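Local coordinates for protein muconate lactonizing enzyme (Corynebacterium glutamicum, PDB 3I4K) that belongs to the mandelate racemase and muconate lactonizing enzyme branch of the enolase superfamily, pairing an N-terminal domain with a TIM-barrel domain that holds a magnesium ion, at residues A[113-118]-A[280-285]; A[155-160]-A[192-197]; A[186-191]-A[218-223]; A[310-315]-A[358-363]. All blocks are in the same frame, centred on the assembly; numbering follows the deposited sequence.

Contact 1. Residues A[113-118]-A[280-285]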
loop_
_atom_site.group_PDB
_atom_site.type_symbol
_atom_site.label_atom_id
_atom_site.label_comp_id
_atom_site.label_asym_id
_atom_site.label_seq_id
_atom_site.Cartn_x
_atom_site.Cartn_y
_atom_site.Cartn_z
ATOM N N ALA A 113 -6.368 -0.385 16.988
ATOM C CA ALA A 113 -6.013 -0.048 18.365
ATOM C C ALA A 113 -4.541 0.347 18.427
ATOM O O ALA A 113 -4.182 1.311 19.096
ATOM C CB ALA A 113 -6.280 -1.235 19.291
HETATM N N MSE A 114 -3.696 -0.393 17.718
HETATM C CA MSE A 114 -2.271 -0.100 17.697
HETATM C C MSE A 114 -1.965 1.226 17.012
HETATM O O MSE A 114 -1.088 1.974 17.449
HETATM C CB MSE A 114 -1.506 -1.236 17.023
HETATM C CG MSE A 114 -1.418 -2.470 17.892
HETATM SE SE MSE A 114 -0.015 -3.659 17.338
HETATM C CE MSE A 114 1.449 -2.402 17.316
ATOM N N HIS A 115 -2.693 1.521 15.943
ATOM C CA HIS A 115 -2.500 2.766 15.221
ATOM C C HIS A 115 -2.889 3.933 16.118
ATOM O O HIS A 115 -2.180 4.937 16.186
ATOM C CB HIS A 115 -3.351 2.784 13.949
ATOM C CG HIS A 115 -2.690 2.137 12.768
ATOM N ND1 HIS A 115 -1.859 2.826 11.910
ATOM C CD2 HIS A 115 -2.725 0.862 12.315
ATOM C CE1 HIS A 115 -1.410 2.003 10.980
ATOM N NE2 HIS A 115 -1.921 0.804 11.204
ATOM N N ASP A 116 -4.018 3.797 16.805
ATOM C CA ASP A 116 -4.492 4.846 17.704
ATOM C C ASP A 116 -3.450 5.106 18.803
ATOM O O ASP A 116 -2.979 6.227 18.971
ATOM C CB ASP A 116 -5.845 4.431 18.308
ATOM C CG ASP A 116 -6.588 5.591 18.968
ATOM O OD1 ASP A 116 -6.494 6.742 18.484
ATOM O OD2 ASP A 116 -7.299 5.337 19.964
ATOM N N ALA A 117 -3.077 4.055 19.527
ATOM C CA ALA A 117 -2.099 4.162 20.603
ATOM C C ALA A 117 -0.793 4.821 20.154
ATOM O O ALA A 117 -0.194 5.603 20.896
ATOM C CB ALA A 117 -1.811 2.775 21.180
ATOM N N TRP A 118 -0.360 4.506 18.938
ATOM C CA TRP A 118 0.879 5.056 18.390
ATOM C C TRP A 118 0.728 6.518 17.944
ATOM O O TRP A 118 1.572 7.362 18.255
ATOM C CB TRP A 118 1.342 4.184 17.217
ATOM C CG TRP A 118 2.795 4.321 16.851
ATOM C CD1 TRP A 118 3.784 4.901 17.595
ATOM C CD2 TRP A 118 3.429 3.808 15.674
ATOM N NE1 TRP A 118 4.994 4.778 16.956
ATOM C CE2 TRP A 118 4.806 4.109 15.775
ATOM C CE3 TRP A 118 2.966 3.118 14.544
ATOM C CZ2 TRP A 118 5.725 3.747 14.787
ATOM C CZ3 TRP A 118 3.880 2.757 13.563
ATOM C CH2 TRP A 118 5.245 3.072 13.692
ATOM N N GLY A 280 -9.114 -6.330 7.657
ATOM C CA GLY A 280 -8.188 -6.707 8.705
ATOM C C GLY A 280 -7.188 -5.640 9.094
ATOM O O GLY A 280 -6.043 -5.955 9.420
ATOM N N GLY A 281 -7.602 -4.382 9.048
ATOM C CA GLY A 281 -6.708 -3.308 9.447
ATOM C C GLY A 281 -6.462 -2.197 8.448
ATOM O O GLY A 281 -6.865 -2.266 7.281
ATOM N N LEU A 282 -5.777 -1.162 8.916
ATOM C CA LEU A 282 -5.449 -0.029 8.070
ATOM C C LEU A 282 -4.309 -0.400 7.105
ATOM O O LEU A 282 -4.248 0.109 5.991
ATOM C CB LEU A 282 -5.057 1.169 8.941
ATOM C CG LEU A 282 -6.202 1.737 9.786
ATOM C CD1 LEU A 282 -5.641 2.526 10.961
ATOM C CD2 LEU A 282 -7.097 2.623 8.909
ATOM N N LEU A 283 -3.413 -1.288 7.524
ATOM C CA LEU A 283 -2.320 -1.686 6.640
ATOM C C LEU A 283 -2.903 -2.474 5.461
ATOM O O LEU A 283 -2.624 -2.161 4.305
ATOM C CB LEU A 283 -1.274 -2.544 7.380
ATOM C CG LEU A 283 -0.547 -1.921 8.583
ATOM C CD1 LEU A 283 0.554 -2.863 9.056
ATOM C CD2 LEU A 283 0.048 -0.572 8.215
ATOM N N GLU A 284 -3.718 -3.483 5.755
ATOM C CA GLU A 284 -4.335 -4.288 4.706
ATOM C C GLU A 284 -5.180 -3.432 3.786
ATOM O O GLU A 284 -5.154 -3.618 2.570
ATOM C CB GLU A 284 -5.193 -5.401 5.307
ATOM C CG GLU A 284 -4.373 -6.509 5.948
ATOM C CD GLU A 284 -3.382 -7.131 4.974
ATOM O OE1 GLU A 284 -3.826 -7.669 3.940
ATOM O OE2 GLU A 284 -2.163 -7.088 5.235
ATOM N N SER A 285 -5.919 -2.489 4.365
ATOM C CA SER A 285 -6.763 -1.591 3.589
ATOM C C SER A 285 -5.943 -0.804 2.555
ATOM O O SER A 285 -6.435 -0.509 1.464
ATOM C CB SER A 285 -7.497 -0.617 4.513
ATOM O OG SER A 285 -8.463 -1.281 5.312
#

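Contact 2. Residues A[155-160]-A[192-197]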
loop_
_atom_site.group_PDB
_atom_site.type_symbol
_atom_site.label_atom_id
_atom_site.label_comp_id
_atom_site.label_asym_id
_atom_site.label_seq_id
_atom_site.Cartn_x
_atom_site.Cartn_y
_atom_site.Cartn_z
ATOM N N GLU A 155 -38.137 8.222 4.394
ATOM C CA GLU A 155 -36.816 8.349 5.001
ATOM C C GLU A 155 -35.825 9.066 4.085
ATOM O O GLU A 155 -34.937 9.778 4.556
ATOM C CB GLU A 155 -36.263 6.975 5.372
ATOM C CG GLU A 155 -35.005 7.064 6.197
ATOM C CD GLU A 155 -34.529 5.717 6.680
ATOM O OE1 GLU A 155 -35.369 4.934 7.166
ATOM O OE2 GLU A 155 -33.315 5.448 6.582
ATOM N N ILE A 156 -35.978 8.882 2.778
ATOM C CA ILE A 156 -35.094 9.544 1.828
ATOM C C ILE A 156 -35.366 11.049 1.855
ATOM O O ILE A 156 -34.434 11.845 1.977
ATOM C CB ILE A 156 -35.280 8.980 0.389
ATOM C CG1 ILE A 156 -34.741 7.546 0.324
ATOM C CG2 ILE A 156 -34.542 9.847 -0.623
ATOM C CD1 ILE A 156 -34.808 6.908 -1.053
ATOM N N GLU A 157 -36.640 11.432 1.762
ATOM C CA GLU A 157 -37.040 12.851 1.796
ATOM C C GLU A 157 -36.481 13.530 3.046
ATOM O O GLU A 157 -35.920 14.628 2.988
ATOM C CB GLU A 157 -38.565 12.979 1.822
ATOM C CG GLU A 157 -39.279 12.273 0.701
ATOM C CD GLU A 157 -39.034 12.919 -0.641
ATOM O OE1 GLU A 157 -37.866 13.242 -0.938
ATOM O OE2 GLU A 157 -40.012 13.096 -1.400
ATOM N N GLU A 158 -36.646 12.865 4.183
ATOM C CA GLU A 158 -36.161 13.406 5.440
ATOM C C GLU A 158 -34.651 13.590 5.375
ATOM O O GLU A 158 -34.138 14.676 5.653
ATOM C CB GLU A 158 -36.541 12.477 6.595
ATOM C CG GLU A 158 -36.003 12.922 7.949
ATOM C CD GLU A 158 -36.618 12.152 9.113
ATOM O OE1 GLU A 158 -36.628 10.900 9.072
ATOM O OE2 GLU A 158 -37.085 12.803 10.073
ATOM N N ARG A 159 -33.945 12.531 4.991
ATOM C CA ARG A 159 -32.491 12.584 4.894
ATOM C C ARG A 159 -32.024 13.695 3.956
ATOM O O ARG A 159 -31.104 14.445 4.282
ATOM C CB ARG A 159 -31.935 11.239 4.414
ATOM C CG ARG A 159 -32.106 10.085 5.396
ATOM C CD ARG A 159 -31.344 10.311 6.700
ATOM N NE ARG A 159 -29.947 10.655 6.462
ATOM C CZ ARG A 159 -29.011 10.686 7.407
ATOM N NH1 ARG A 159 -29.324 10.389 8.663
ATOM N NH2 ARG A 159 -27.761 11.013 7.098
ATOM N N ILE A 160 -32.656 13.804 2.795
ATOM C CA ILE A 160 -32.268 14.829 1.838
ATOM C C ILE A 160 -32.334 16.209 2.476
ATOM O O ILE A 160 -31.376 16.982 2.426
ATOM C CB ILE A 160 -33.186 14.820 0.593
ATOM C CG1 ILE A 160 -32.918 13.565 -0.244
ATOM C CG2 ILE A 160 -32.953 16.080 -0.237
ATOM C CD1 ILE A 160 -33.801 13.430 -1.468
ATOM N N GLY A 192 -35.345 8.630 -8.025
ATOM C CA GLY A 192 -34.238 8.527 -8.962
ATOM C C GLY A 192 -33.880 9.760 -9.771
ATOM O O GLY A 192 -32.874 9.763 -10.481
ATOM N N ASP A 193 -34.686 10.810 -9.676
ATOM C CA ASP A 193 -34.406 12.026 -10.430
ATOM C C ASP A 193 -33.607 13.020 -9.597
ATOM O O ASP A 193 -32.914 13.882 -10.140
ATOM C CB ASP A 193 -35.715 12.683 -10.876
ATOM C CG ASP A 193 -36.625 11.724 -11.606
ATOM O OD1 ASP A 193 -36.227 11.231 -12.684
ATOM O OD2 ASP A 193 -37.738 11.459 -11.097
ATOM N N ARG A 194 -33.700 12.885 -8.277
ATOM C CA ARG A 194 -33.019 13.793 -7.367
ATOM C C ARG A 194 -31.725 13.245 -6.777
ATOM O O ARG A 194 -30.852 14.013 -6.378
ATOM C CB ARG A 194 -33.961 14.190 -6.221
ATOM C CG ARG A 194 -35.257 14.859 -6.665
ATOM C CD ARG A 194 -35.941 15.591 -5.509
ATOM N NE ARG A 194 -36.491 14.699 -4.491
ATOM C CZ ARG A 194 -37.516 13.876 -4.693
ATOM N NH1 ARG A 194 -38.107 13.823 -5.881
ATOM N NH2 ARG A 194 -37.962 13.115 -3.703
ATOM N N VAL A 195 -31.600 11.924 -6.707
ATOM C CA VAL A 195 -30.402 11.329 -6.135
ATOM C C VAL A 195 -29.907 10.085 -6.866
ATOM O O VAL A 195 -30.581 9.549 -7.744
ATOM C CB VAL A 195 -30.623 10.953 -4.650
ATOM C CG1 VAL A 195 -30.895 12.204 -3.824
ATOM C CG2 VAL A 195 -31.778 9.984 -4.526
ATOM N N SER A 196 -28.709 9.647 -6.493
ATOM C CA SER A 196 -28.089 8.461 -7.069
ATOM C C SER A 196 -28.550 7.277 -6.234
ATOM O O SER A 196 -28.340 7.248 -5.018
ATOM C CB SER A 196 -26.559 8.578 -7.010
ATOM O OG SER A 196 -25.929 7.352 -7.382
ATOM N N LEU A 197 -29.174 6.299 -6.882
ATOM C CA LEU A 197 -29.674 5.128 -6.176
ATOM C C LEU A 197 -28.847 3.873 -6.421
ATOM O O LEU A 197 -28.585 3.518 -7.566
ATOM C CB LEU A 197 -31.128 4.864 -6.581
ATOM C CG LEU A 197 -32.136 5.962 -6.225
ATOM C CD1 LEU A 197 -33.518 5.578 -6.732
ATOM C CD2 LEU A 197 -32.154 6.165 -4.707
#

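Contact 3. Residues A[186-191]-A[218-223]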
loop_
_atom_site.group_PDB
_atom_site.type_symbol
_atom_site.label_atom_id
_atom_site.label_comp_id
_atom_site.label_asym_id
_atom_site.label_seq_id
_atom_site.Cartn_x
_atom_site.Cartn_y
_atom_site.Cartn_z
ATOM N N GLU A 186 -40.186 0.994 -7.895
ATOM C CA GLU A 186 -41.182 2.018 -7.589
ATOM C C GLU A 186 -40.578 3.163 -6.798
ATOM O O GLU A 186 -40.908 4.328 -7.017
ATOM C CB GLU A 186 -42.361 1.408 -6.812
ATOM C CG GLU A 186 -43.360 0.650 -7.694
ATOM C CD GLU A 186 -44.493 -0.010 -6.904
ATOM O OE1 GLU A 186 -45.105 0.664 -6.044
ATOM O OE2 GLU A 186 -44.778 -1.204 -7.154
ATOM N N LEU A 187 -39.690 2.834 -5.874
ATOM C CA LEU A 187 -39.047 3.862 -5.078
ATOM C C LEU A 187 -38.138 4.695 -5.969
ATOM O O LEU A 187 -37.942 5.887 -5.727
ATOM C CB LEU A 187 -38.240 3.218 -3.949
ATOM C CG LEU A 187 -37.347 4.131 -3.115
ATOM C CD1 LEU A 187 -37.080 3.469 -1.781
ATOM C CD2 LEU A 187 -36.045 4.403 -3.852
ATOM N N ALA A 188 -37.592 4.057 -7.003
ATOM C CA ALA A 188 -36.694 4.723 -7.938
ATOM C C ALA A 188 -37.438 5.718 -8.816
ATOM O O ALA A 188 -36.886 6.744 -9.208
ATOM C CB ALA A 188 -35.982 3.691 -8.803
ATOM N N ARG A 189 -38.691 5.417 -9.128
ATOM C CA ARG A 189 -39.482 6.313 -9.957
ATOM C C ARG A 189 -39.864 7.571 -9.199
ATOM O O ARG A 189 -40.188 8.590 -9.802
ATOM C CB ARG A 189 -40.742 5.608 -10.453
ATOM C CG ARG A 189 -40.459 4.569 -11.517
ATOM C CD ARG A 189 -41.709 3.815 -11.928
ATOM N NE ARG A 189 -41.387 2.725 -12.846
ATOM C CZ ARG A 189 -40.500 1.768 -12.589
ATOM N NH1 ARG A 189 -39.839 1.764 -11.439
ATOM N NH2 ARG A 189 -40.276 0.807 -13.479
ATOM N N GLU A 190 -39.810 7.500 -7.875
ATOM C CA GLU A 190 -40.165 8.643 -7.044
ATOM C C GLU A 190 -38.975 9.391 -6.464
ATOM O O GLU A 190 -39.153 10.391 -5.775
ATOM C CB GLU A 190 -41.050 8.199 -5.885
ATOM C CG GLU A 190 -42.397 7.645 -6.286
ATOM C CD GLU A 190 -43.292 7.434 -5.086
ATOM O OE1 GLU A 190 -43.544 8.422 -4.365
ATOM O OE2 GLU A 190 -43.740 6.287 -4.862
ATOM N N VAL A 191 -37.763 8.923 -6.736
ATOM C CA VAL A 191 -36.591 9.575 -6.172
ATOM C C VAL A 191 -35.394 9.598 -7.117
ATOM O O VAL A 191 -34.539 10.480 -7.029
ATOM C CB VAL A 191 -36.173 8.870 -4.850
ATOM C CG1 VAL A 191 -35.006 9.588 -4.217
ATOM C CG2 VAL A 191 -37.344 8.830 -3.886
ATOM N N ALA A 218 -32.329 -1.657 -13.503
ATOM C CA ALA A 218 -31.467 -0.822 -14.335
ATOM C C ALA A 218 -32.311 0.155 -15.150
ATOM O O ALA A 218 -31.959 1.330 -15.313
ATOM C CB ALA A 218 -30.634 -1.695 -15.267
ATOM N N GLU A 219 -33.427 -0.343 -15.669
ATOM C CA GLU A 219 -34.324 0.477 -16.466
ATOM C C GLU A 219 -34.977 1.532 -15.580
ATOM O O GLU A 219 -35.319 2.615 -16.048
ATOM C CB GLU A 219 -35.391 -0.401 -17.123
ATOM C CG GLU A 219 -36.299 0.333 -18.103
ATOM C CD GLU A 219 -37.199 -0.612 -18.889
ATOM O OE1 GLU A 219 -38.030 -1.313 -18.266
ATOM O OE2 GLU A 219 -37.071 -0.656 -20.133
ATOM N N ALA A 220 -35.130 1.212 -14.295
ATOM C CA ALA A 220 -35.748 2.131 -13.338
ATOM C C ALA A 220 -34.786 3.214 -12.853
ATOM O O ALA A 220 -35.190 4.142 -12.151
ATOM C CB ALA A 220 -36.297 1.355 -12.142
ATOM N N GLY A 221 -33.510 3.084 -13.205
ATOM C CA GLY A 221 -32.549 4.089 -12.796
ATOM C C GLY A 221 -31.523 3.707 -11.750
ATOM O O GLY A 221 -30.670 4.530 -11.428
ATOM N N VAL A 222 -31.581 2.496 -11.203
ATOM C CA VAL A 222 -30.580 2.108 -10.209
ATOM C C VAL A 222 -29.211 2.125 -10.910
ATOM O O VAL A 222 -29.036 1.502 -11.955
ATOM C CB VAL A 222 -30.871 0.705 -9.628
ATOM C CG1 VAL A 222 -29.747 0.285 -8.705
ATOM C CG2 VAL A 222 -32.189 0.723 -8.866
ATOM N N GLU A 223 -28.250 2.836 -10.328
ATOM C CA GLU A 223 -26.922 2.984 -10.931
ATOM C C GLU A 223 -25.838 2.052 -10.441
ATOM O O GLU A 223 -24.753 2.025 -11.010
ATOM C CB GLU A 223 -26.385 4.399 -10.710
ATOM C CG GLU A 223 -27.311 5.518 -11.061
ATOM C CD GLU A 223 -26.591 6.847 -11.013
ATOM O OE1 GLU A 223 -25.894 7.103 -10.005
ATOM O OE2 GLU A 223 -26.718 7.626 -11.981
#

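Contact 4. Residues A[310-315]-A[358-363]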
loop_
_atom_site.group_PDB
_atom_site.type_symbol
_atom_site.label_atom_id
_atom_site.label_comp_id
_atom_site.label_asym_id
_atom_site.label_seq_id
_atom_site.Cartn_x
_atom_site.Cartn_y
_atom_site.Cartn_z
ATOM N N GLY A 310 -14.754 2.867 15.126
ATOM C CA GLY A 310 -14.499 2.221 13.853
ATOM C C GLY A 310 -14.664 3.151 12.672
ATOM O O GLY A 310 -13.880 3.104 11.717
ATOM N N THR A 311 -15.688 3.994 12.736
ATOM C CA THR A 311 -15.975 4.946 11.677
ATOM C C THR A 311 -14.863 5.988 11.569
ATOM O O THR A 311 -14.523 6.437 10.477
ATOM C CB THR A 311 -17.312 5.652 11.944
ATOM O OG1 THR A 311 -18.372 4.680 11.940
ATOM C CG2 THR A 311 -17.580 6.716 10.892
ATOM N N ALA A 312 -14.299 6.364 12.713
ATOM C CA ALA A 312 -13.226 7.348 12.754
ATOM C C ALA A 312 -11.945 6.749 12.168
ATOM O O ALA A 312 -11.149 7.443 11.538
ATOM C CB ALA A 312 -12.986 7.796 14.193
ATOM N N ALA A 313 -11.745 5.457 12.390
ATOM C CA ALA A 313 -10.562 4.799 11.860
ATOM C C ALA A 313 -10.684 4.781 10.340
ATOM O O ALA A 313 -9.703 4.993 9.628
ATOM C CB ALA A 313 -10.453 3.383 12.410
ATOM N N SER A 314 -11.899 4.553 9.846
ATOM C CA SER A 314 -12.125 4.520 8.405
ATOM C C SER A 314 -12.077 5.902 7.756
ATOM O O SER A 314 -11.746 6.023 6.574
ATOM C CB SER A 314 -13.455 3.829 8.081
ATOM O OG SER A 314 -13.350 2.425 8.284
ATOM N N LEU A 315 -12.411 6.945 8.511
ATOM C CA LEU A 315 -12.368 8.298 7.962
ATOM C C LEU A 315 -10.911 8.767 7.858
ATOM O O LEU A 315 -10.551 9.530 6.957
ATOM C CB LEU A 315 -13.187 9.260 8.831
ATOM C CG LEU A 315 -14.712 9.163 8.700
ATOM C CD1 LEU A 315 -15.368 9.939 9.824
ATOM C CD2 LEU A 315 -15.165 9.708 7.349
ATOM N N PRO A 358 -5.492 14.272 17.708
ATOM C CA PRO A 358 -4.651 13.082 17.856
ATOM C C PRO A 358 -5.427 11.774 17.713
ATOM O O PRO A 358 -6.657 11.759 17.809
ATOM C CB PRO A 358 -4.063 13.258 19.254
ATOM C CG PRO A 358 -5.174 13.945 19.984
ATOM C CD PRO A 358 -5.598 14.996 18.986
ATOM N N GLY A 359 -4.698 10.681 17.495
ATOM C CA GLY A 359 -5.333 9.382 17.348
ATOM C C GLY A 359 -6.417 9.408 16.289
ATOM O O GLY A 359 -6.243 10.045 15.250
ATOM N N LEU A 360 -7.536 8.730 16.544
ATOM C CA LEU A 360 -8.628 8.713 15.576
ATOM C C LEU A 360 -9.285 10.081 15.462
ATOM O O LEU A 360 -10.065 10.327 14.543
ATOM C CB LEU A 360 -9.695 7.678 15.959
ATOM C CG LEU A 360 -9.459 6.181 15.732
ATOM C CD1 LEU A 360 -8.640 5.968 14.470
ATOM C CD2 LEU A 360 -8.751 5.588 16.915
ATOM N N GLY A 361 -8.961 10.972 16.396
ATOM C CA GLY A 361 -9.544 12.303 16.383
ATOM C C GLY A 361 -10.805 12.321 17.224
ATOM O O GLY A 361 -11.625 13.239 17.142
ATOM N N VAL A 362 -10.967 11.286 18.038
ATOM C CA VAL A 362 -12.133 11.189 18.894
ATOM C C VAL A 362 -11.806 10.318 20.104
ATOM O O VAL A 362 -11.164 9.275 19.976
ATOM C CB VAL A 362 -13.333 10.624 18.106
ATOM C CG1 VAL A 362 -13.264 9.108 18.032
ATOM C CG2 VAL A 362 -14.612 11.106 18.726
ATOM N N ASP A 363 -12.233 10.760 21.285
ATOM C CA ASP A 363 -11.956 10.028 22.519
ATOM C C ASP A 363 -13.176 9.270 23.009
ATOM O O ASP A 363 -14.305 9.670 22.751
ATOM C CB ASP A 363 -11.492 10.995 23.607
ATOM C CG ASP A 363 -10.832 12.233 23.040
ATOM O OD1 ASP A 363 -11.563 13.164 22.635
ATOM O OD2 ASP A 363 -9.587 12.269 22.987
#

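Contact 1. Residues A[113-118]-A[280-285]
His115 meets two successive leucines, Leu282 with a face of its imidazole and Leu283 with an edge. Leu282 CD1 sits over the ring, 3.7 Å from the His115 ring centroid and 22° off the normal, a CH-pi contact displaced toward the rim. Its nearest ring atom is His115 CG, 3.5 Å from Leu282 CD1. Leu283 instead brings CD2 into the plane of the ring, 3.8 Å from His115 NE2. A flat, polarisable ring suits this place because it can take one methyl on its face and another at its edge. With His115 CG anti to its own carbonyl carbon (chi1 -86°), the imidazole projects from helix 104-121 toward the start of helix 282-294.

Both leucines lie in the first turn of that helix, and the turn is itself well fixed. Gly281, the N-cap, has a phi of 125°, a backbone shape that suits glycine. Its carbonyl oxygen accepts from Ser285 N at 3.1 Å and from Ser285 OG at 2.7 Å, the two donors arriving from opposite faces of the carbonyl plane. The Leu282 N-H is bound by Asp111 OD1, on the same helix as His115. Around this junction between the two domains, Leu89 of helix 89-99 packs on His115, and Phe317 of helix 308-320 packs on Leu282.

Contact 2. Residues A[155-160]-A[192-197]
The helical residues 155-160 face the loop that leads into strand 196-200, their backbones closest at Ile160 and Val195, whose CA atoms are 8.9 Å apart. Two kinds of contact fill this gap. On the outer side Glu157 and Arg194 form a salt bridge: Arg194 NH2 donates to Glu157 OE1 at 2.8 Å, with an N-H...O angle of 144°. The nitrogen comes from the syn side of the oxygen but 26° out of the carboxylate plane, and it lies 3.1 Å from Glu157 OE2 as well. One nitrogen therefore faces both oxygens, unlike the flat, two-nitrogen pairing that arginine can make with a carboxylate; the two planes are turned 31° apart. Bends at chi2 of Glu157 and at chi3 of Arg194 bring the charged ends together, and the side chains cross at about a right angle. Long, flexible charged residues fit this rim of the protein, where they can span the gap and still meet solvent.

Beneath the ion pair the contact turns apolar. Ile160 and Val195 reach toward each other tip to tip, CD1 of the isoleucine 3.9 Å from CG1 of the valine. The same methyl, Ile160 CD1, also lies 4.2 Å from Arg194 NE, obliquely to the guanidinium. Phe168, on strand 167-171 beside strand 196-200 in the barrel sheet, packs against both Ile160 and Val195, while Leu187 of helix 177-189 packs on Ile156, one turn earlier on the helix.

Contact 3. Residues A[186-191]-A[218-223]
The last turn of helix 177-189 comes close to the turn that ends helix 207-219, the CA atoms of Ala188 and Ala220 being only 6.1 Å apart. So near an approach suits alanine on both sides, its single methyl fitting so short a backbone separation. Ala188 points its CB at the other backbone, where it meets Ala220 O at 3.5 Å and Ala220 CB at 4.1 Å. Leu197 of strand 196-200 packs on Ala188, and Ala185, one turn earlier on helix 177-189, touches Ala220.

The two helices are successive in an alpha/beta barrel: strand 196-200 runs between them in the chain, and the helices pack side by side on the barrel's outer surface. Helix 207-219 closes with a Schellman motif. Gly221 leaves helical geometry with phi 110°, a conformation that suits glycine, and its N-H reaches back to Ala218 O at 3.2 Å. Val222 then turns inward, packing on Val184 and Ile199.

Arg189 touches Ala220 as well, its guanidinium set obliquely to the methyl. Extended from CG to NE, the chain runs back along its own helix, which puts Arg189 NH1 beside the methyl of Ala220, 3.6 Å from its CB. Arg189 NH2 stays 5.7 Å from Glu219 OE1, too far for contact; at most a weak long-range attraction may act between them.

Contact 4. Residues A[310-315]-A[358-363]
Aliphatic carbon alone meets aliphatic carbon where Ala312 and Ala313 face Leu360 and Val362, with no aromatic ring or other flat side-chain group on either segment's touching surface. The motif on one side is a type II' beta turn from Pro358 to Gly361, and on the other a helix, 308-320, of the TIM-barrel domain. Gly359 takes the second position of the turn with phi 53°, where the positive angle favours glycine, and Leu360 takes the third, so that its side chain is held out toward the helix. The closing bond, Gly361 N to Pro358 O, is weak, but backbone hydrogen bonds between Gly359 and both Val124 and Val126 also hold the turn in place.

Leu360 carries most of the contact. Its CB rests on Ala312 CB at 3.7 Å, and its CD1 reaches Ala313, one residue on along the helix, 3.8 Å from Ala313 CB. Alanine suits both helix positions, since its single methyl lets the turn come within 5.6 Å of the helix, measured between the CA atoms of Ala312 and Leu360. Val362 adds a second, lighter touch beyond the turn, its CG1 lying 4.1 Å from Ala312 CB. That methyl is the one set between the backbone N and the carbonyl carbon, chi1 82°. Val112 of helix 104-121 packs on Ala313, so the buried cluster includes the N-terminal domain. Leu360 CD1, with chi2 at an unusual -34°, presses to 3.4 Å from Ala313 CA.

In the fold
The four contacts form two groups; contact 1 lies across the chain's centre from contacts 2 and 3. Contacts 1 and 4, centres 11 Å apart, lie where the N-terminal domain meets the barrel domain; Asp116 of the first bonds the backbone of Leu360 in the second, tying helix 104-121 to the C-terminal turn. Contacts 2 and 3, also 11 Å apart, alternate along the chain around strand 196-200, with Ser196 bonded to Glu223. Both are nested in the long loop closed by contact 1, whose centre is 34 Å from that of contact 2; contact 4 opens after contact 1 has closed. Asp200, which binds magnesium with Glu226 and Asp251, ends the same strand 196-200.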